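Local coordinates for protein fluvirucin B1 DH domain from module 1 (Actinomadura vulgaris, PDB 6OBV) that probably dehydrates a beta-hydroxyacyl intermediate to the unsaturated acyl chain, as the dehydratase domain of the first module of the fluvirucin B1 polyketide synthase, at residues G177-L182 with A233-G238; T62-A67 with D213-A218. All blocks are in the same frame, centred on the assembly; numbering follows the deposited sequence.

Contact 1 of 2, residues G177-L182 with A233-G238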
loop_
_atom_site.group_PDB
_atom_site.type_symbol
_atom_site.label_atom_id
_atom_site.label_comp_id
_atom_site.label_asym_id
_atom_site.label_seq_id
_atom_site.Cartn_x
_atom_site.Cartn_y
_atom_site.Cartn_z
ATOM N N GLY A 177 -11.411 -17.644 41.510
ATOM C CA GLY A 177 -11.013 -16.283 41.819
ATOM C C GLY A 177 -9.852 -15.730 41.007
ATOM O O GLY A 177 -9.379 -14.625 41.297
ATOM N N HIS A 178 -9.397 -16.450 39.976
ATOM C CA HIS A 178 -8.162 -16.085 39.286
ATOM C C HIS A 178 -8.248 -14.701 38.644
ATOM O O HIS A 178 -7.358 -13.860 38.830
ATOM C CB HIS A 178 -7.832 -17.143 38.232
ATOM C CG HIS A 178 -6.483 -16.967 37.616
ATOM N ND1 HIS A 178 -5.319 -17.285 38.280
ATOM C CD2 HIS A 178 -6.110 -16.480 36.409
ATOM C CE1 HIS A 178 -4.287 -17.013 37.500
ATOM N NE2 HIS A 178 -4.738 -16.516 36.365
ATOM N N TYR A 179 -9.293 -14.445 37.854
ATOM C CA TYR A 179 -9.356 -13.147 37.187
ATOM C C TYR A 179 -9.598 -12.010 38.170
ATOM O O TYR A 179 -9.139 -10.889 37.931
ATOM C CB TYR A 179 -10.414 -13.153 36.093
ATOM C CG TYR A 179 -9.894 -13.823 34.853
ATOM C CD1 TYR A 179 -8.936 -13.199 34.049
ATOM C CD2 TYR A 179 -10.324 -15.104 34.501
ATOM C CE1 TYR A 179 -8.436 -13.827 32.910
ATOM C CE2 TYR A 179 -9.833 -15.742 33.370
ATOM C CZ TYR A 179 -8.896 -15.098 32.584
ATOM O OH TYR A 179 -8.433 -15.732 31.474
ATOM N N GLU A 180 -10.280 -12.277 39.286
ATOM C CA GLU A 180 -10.390 -11.267 40.332
ATOM C C GLU A 180 -9.018 -10.944 40.923
ATOM O O GLU A 180 -8.713 -9.778 41.210
ATOM C CB GLU A 180 -11.360 -11.743 41.417
ATOM C CG GLU A 180 -12.165 -10.623 42.078
ATOM C CD GLU A 180 -12.944 -11.090 43.317
ATOM O OE1 GLU A 180 -13.084 -10.297 44.274
ATOM O OE2 GLU A 180 -13.416 -12.251 43.336
ATOM N N ALA A 181 -8.178 -11.965 41.107
ATOM C CA ALA A 181 -6.805 -11.739 41.554
ATOM C C ALA A 181 -6.025 -10.921 40.536
ATOM O O ALA A 181 -5.325 -9.963 40.892
ATOM C CB ALA A 181 -6.101 -13.077 41.801
ATOM N N LEU A 182 -6.116 -11.299 39.260
ATOM C CA LEU A 182 -5.389 -10.564 38.232
ATOM C C LEU A 182 -5.840 -9.108 38.189
ATOM O O LEU A 182 -5.028 -8.201 37.975
ATOM C CB LEU A 182 -5.572 -11.238 36.867
ATOM C CG LEU A 182 -4.897 -12.611 36.716
ATOM C CD1 LEU A 182 -5.215 -13.270 35.378
ATOM C CD2 LEU A 182 -3.400 -12.506 36.900
ATOM N N ALA A 233 -4.325 -17.810 26.597
ATOM C CA ALA A 233 -3.428 -18.946 26.702
ATOM C C ALA A 233 -2.215 -18.629 27.562
ATOM O O ALA A 233 -1.535 -19.546 28.035
ATOM C CB ALA A 233 -2.998 -19.366 25.301
ATOM N N LEU A 234 -1.914 -17.353 27.753
ATOM C CA LEU A 234 -0.806 -16.942 28.592
ATOM C C LEU A 234 -1.203 -16.753 30.046
ATOM O O LEU A 234 -0.318 -16.604 30.894
ATOM C CB LEU A 234 -0.202 -15.632 28.072
ATOM C CG LEU A 234 0.049 -15.503 26.576
ATOM C CD1 LEU A 234 0.607 -14.121 26.278
ATOM C CD2 LEU A 234 0.995 -16.596 26.111
ATOM N N HIS A 235 -2.502 -16.755 30.350
ATOM C CA HIS A 235 -2.950 -16.394 31.693
ATOM C C HIS A 235 -2.607 -17.448 32.740
ATOM O O HIS A 235 -2.419 -17.105 33.909
ATOM C CB HIS A 235 -4.452 -16.135 31.667
ATOM C CG HIS A 235 -4.818 -14.959 30.822
ATOM N ND1 HIS A 235 -6.113 -14.526 30.657
ATOM C CD2 HIS A 235 -4.040 -14.121 30.093
ATOM C CE1 HIS A 235 -6.121 -13.467 29.862
ATOM N NE2 HIS A 235 -4.876 -13.204 29.502
ATOM N N ALA A 236 -2.524 -18.715 32.357
ATOM C CA ALA A 236 -2.320 -19.762 33.354
ATOM C C ALA A 236 -0.884 -19.829 33.857
ATOM O O ALA A 236 -0.640 -20.443 34.903
ATOM C CB ALA A 236 -2.714 -21.117 32.778
ATOM N N THR A 237 0.062 -19.198 33.155
ATOM C CA THR A 237 1.471 -19.299 33.524
ATOM C C THR A 237 1.772 -18.621 34.848
ATOM O O THR A 237 2.737 -18.998 35.523
ATOM C CB THR A 237 2.344 -18.689 32.439
ATOM O OG1 THR A 237 1.733 -17.482 31.980
ATOM C CG2 THR A 237 2.455 -19.617 31.294
ATOM N N GLY A 238 0.984 -17.609 35.224
ATOM C CA GLY A 238 1.216 -16.919 36.491
ATOM C C GLY A 238 0.907 -17.737 37.731
ATOM O O GLY A 238 1.284 -17.319 38.835
#
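His235 closes the DxxxH form of the DxxxQ/H motif of polyketide synthase dehydratases, and it is met here by Tyr179 and His178 from the first turn of helix 178-185. The strong link is between Tyr179 OH and His235 ND1, 2.7 Å apart, a hydrogen bond in which either atom could be the donor. The hydroxyl lies at the imidazole edge, near its plane, and the rings meet rim to rim, neither over the other's face, with planes at 75°. A tyrosine suits this place because its phenol carries a polar group far from the helix; Tyr179 OH also hydrogen-bonds to Leu196 N. The other ring nitrogen, His235 NE2, bonds to Asp231 OD2, and Tyr189 stacks on the imidazole, so His235 is fixed at both nitrogens and against a ring.

A looser link runs beside it. A chi1 of -171° swings the His178 ring off the helix toward the 233-238 loop, where NE2 gives a weak hydrogen bond to the backbone carbonyl His235 O at 3.4 Å. Tyr179 holding His235, which in turn bonds Asp231, is consistent with second-shell support of the aspartate, probably catalytic as in relatives, of the DxxxQ/H motif.

Contact 2 of 2, residues T62-A67 with D213-A218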
loop_
_atom_site.group_PDB
_atom_site.type_symbol
_atom_site.label_atom_id
_atom_site.label_comp_id
_atom_site.label_asym_id
_atom_site.label_seq_id
_atom_site.Cartn_x
_atom_site.Cartn_y
_atom_site.Cartn_z
ATOM N N THR A 62 -15.602 -2.067 15.255
ATOM C CA THR A 62 -15.493 -3.215 14.365
ATOM C C THR A 62 -14.823 -4.408 15.033
ATOM O O THR A 62 -15.017 -5.549 14.592
ATOM C CB THR A 62 -14.694 -2.825 13.116
ATOM O OG1 THR A 62 -13.448 -2.244 13.526
ATOM C CG2 THR A 62 -15.488 -1.819 12.255
ATOM N N HIS A 63 -14.043 -4.151 16.075
ATOM C CA HIS A 63 -13.324 -5.163 16.849
ATOM C C HIS A 63 -13.643 -4.937 18.324
ATOM O O HIS A 63 -12.823 -4.392 19.073
ATOM C CB HIS A 63 -11.823 -5.064 16.580
ATOM C CG HIS A 63 -11.450 -5.286 15.143
ATOM N ND1 HIS A 63 -11.649 -4.336 14.162
ATOM C CD2 HIS A 63 -10.899 -6.357 14.524
ATOM C CE1 HIS A 63 -11.234 -4.812 13.001
ATOM N NE2 HIS A 63 -10.772 -6.038 13.195
ATOM N N PRO A 64 -14.842 -5.317 18.770
ATOM C CA PRO A 64 -15.256 -4.970 20.146
ATOM C C PRO A 64 -14.394 -5.603 21.229
ATOM O O PRO A 64 -14.394 -5.117 22.367
ATOM C CB PRO A 64 -16.705 -5.474 20.219
ATOM C CG PRO A 64 -16.810 -6.514 19.130
ATOM C CD PRO A 64 -15.882 -6.067 18.040
ATOM N N TRP A 65 -13.659 -6.667 20.919
ATOM C CA TRP A 65 -12.791 -7.269 21.918
ATOM C C TRP A 65 -11.645 -6.341 22.318
ATOM O O TRP A 65 -11.083 -6.503 23.410
ATOM C CB TRP A 65 -12.252 -8.606 21.394
ATOM C CG TRP A 65 -11.554 -8.518 20.054
ATOM C CD1 TRP A 65 -12.120 -8.705 18.827
ATOM C CD2 TRP A 65 -10.156 -8.248 19.815
ATOM N NE1 TRP A 65 -11.166 -8.563 17.839
ATOM C CE2 TRP A 65 -9.953 -8.294 18.420
ATOM C CE3 TRP A 65 -9.062 -7.981 20.645
ATOM C CZ2 TRP A 65 -8.701 -8.062 17.832
ATOM C CZ3 TRP A 65 -7.805 -7.759 20.060
ATOM C CH2 TRP A 65 -7.641 -7.792 18.666
ATOM N N LEU A 66 -11.302 -5.366 21.469
ATOM C CA LEU A 66 -10.272 -4.384 21.817
ATOM C C LEU A 66 -10.527 -3.756 23.175
ATOM O O LEU A 66 -9.594 -3.551 23.960
ATOM C CB LEU A 66 -10.210 -3.280 20.767
ATOM C CG LEU A 66 -9.564 -3.599 19.427
ATOM C CD1 LEU A 66 -9.871 -2.448 18.479
ATOM C CD2 LEU A 66 -8.064 -3.808 19.584
ATOM N N ALA A 67 -11.791 -3.457 23.477
ATOM C CA ALA A 67 -12.138 -2.727 24.687
ATOM C C ALA A 67 -11.825 -3.495 25.952
ATOM O O ALA A 67 -11.909 -2.915 27.035
ATOM C CB ALA A 67 -13.626 -2.366 24.686
ATOM N N ASP A 213 -15.264 -16.369 24.430
ATOM C CA ASP A 213 -16.678 -16.028 24.527
ATOM C C ASP A 213 -17.361 -16.241 23.180
ATOM O O ASP A 213 -16.717 -16.290 22.126
ATOM C CB ASP A 213 -16.860 -14.567 24.930
ATOM C CG ASP A 213 -16.948 -14.369 26.415
ATOM O OD1 ASP A 213 -16.611 -15.300 27.188
ATOM O OD2 ASP A 213 -17.351 -13.250 26.801
ATOM N N GLU A 214 -18.691 -16.324 23.211
ATOM C CA GLU A 214 -19.416 -16.580 21.972
ATOM C C GLU A 214 -19.187 -15.468 20.949
ATOM O O GLU A 214 -19.045 -15.746 19.751
ATOM C CB GLU A 214 -20.901 -16.791 22.264
ATOM C CG GLU A 214 -21.214 -18.262 22.599
ATOM C CD GLU A 214 -22.646 -18.508 23.054
ATOM O OE1 GLU A 214 -22.923 -18.300 24.256
ATOM O OE2 GLU A 214 -23.487 -18.932 22.219
ATOM N N ARG A 215 -19.078 -14.210 21.401
ATOM C CA ARG A 215 -18.912 -13.110 20.447
ATOM C C ARG A 215 -17.620 -13.250 19.650
ATOM O O ARG A 215 -17.606 -13.024 18.434
ATOM C CB ARG A 215 -18.947 -11.750 21.153
ATOM C CG ARG A 215 -19.185 -10.563 20.195
ATOM C CD ARG A 215 -19.142 -9.219 20.925
ATOM N NE ARG A 215 -17.902 -9.116 21.688
ATOM C CZ ARG A 215 -17.621 -8.158 22.565
ATOM N NH1 ARG A 215 -18.496 -7.190 22.811
ATOM N NH2 ARG A 215 -16.454 -8.174 23.197
ATOM N N GLU A 216 -16.531 -13.630 20.315
ATOM C CA GLU A 216 -15.251 -13.814 19.638
ATOM C C GLU A 216 -15.168 -15.165 18.932
ATOM O O GLU A 216 -14.474 -15.284 17.909
ATOM C CB GLU A 216 -14.101 -13.677 20.644
ATOM C CG GLU A 216 -13.799 -12.233 21.042
ATOM C CD GLU A 216 -14.905 -11.609 21.855
ATOM O OE1 GLU A 216 -15.394 -12.296 22.770
ATOM O OE2 GLU A 216 -15.294 -10.448 21.565
ATOM N N ALA A 217 -15.853 -16.186 19.461
ATOM C CA ALA A 217 -15.897 -17.481 18.790
ATOM C C ALA A 217 -16.514 -17.377 17.403
ATOM O O ALA A 217 -16.123 -18.117 16.494
ATOM C CB ALA A 217 -16.680 -18.490 19.632
ATOM N N ALA A 218 -17.476 -16.465 17.219
ATOM C CA ALA A 218 -18.130 -16.320 15.924
ATOM C C ALA A 218 -17.183 -15.781 14.858
ATOM O O ALA A 218 -17.346 -16.093 13.675
ATOM C CB ALA A 218 -19.341 -15.399 16.045
#
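Pro64 and Trp65, at the start of a 3-10 turn, pack against Arg215 and Glu216 on the first turn of helix 214-218, without a hydrogen bond between the segments. Arg215 runs out extended, then bends at chi3 (53°), which swings the guanidinium round to its neighbour in sequence. There it grips a single carboxylate oxygen side-on: Arg215 NE lies 2.9 Å and Arg215 NH2 3.0 Å from Glu216 OE2, in a salt bridge. The oxygen sits close to the guanidinium plane, and both nitrogens reach it on its syn side, from opposite faces of the carboxylate.

With its rotation fixed by these two bonds, the guanidinium presents one face to the proline. Pro64 CB lies over it, offset toward the rim and 3.6 Å from Arg215 NH1, while Pro64 CG is 3.8 Å from Arg215 NE. A compact, rigid aliphatic ring suits such a planar cation. The bend of Glu216 at chi2 (68°) brings OE2 back to Arg215 and to within 3.6 Å of Trp65 CB, a methylene contact, not a hydrogen bond. Trp65 CG stands between the backbone N and the carbonyl carbon (chi1 55°), turning the indole off the helix while CB stays against Glu216; this large flat ring fills the buried side, edge-to-face with His226. The pairing joins a loop of the N-terminal half to a short helix of the C-terminal half, consistent with the seam of a dehydratase double-hotdog fold.

The two contacts have centres 20 Å apart and nearest atoms about 9 Å apart, so they do not touch, yet their segments alternate along the chain. Contact 1 lies within the C-terminal half, whereas contact 2 joins the two halves. The connection between them runs through helix 227-232: His226, which packs on Trp65 and Glu216, comes just before that helix, and Asp231, bonded to His235, lies near its end. Strand 69-71 pairs with strand 187-189, whose Tyr189 stacks on His235. Contact 1 bears directly on the motif of the probably catalytic aspartate, while 62-67 leads into strand 69-71, which probably opens with the catalytic histidine, as in relatives.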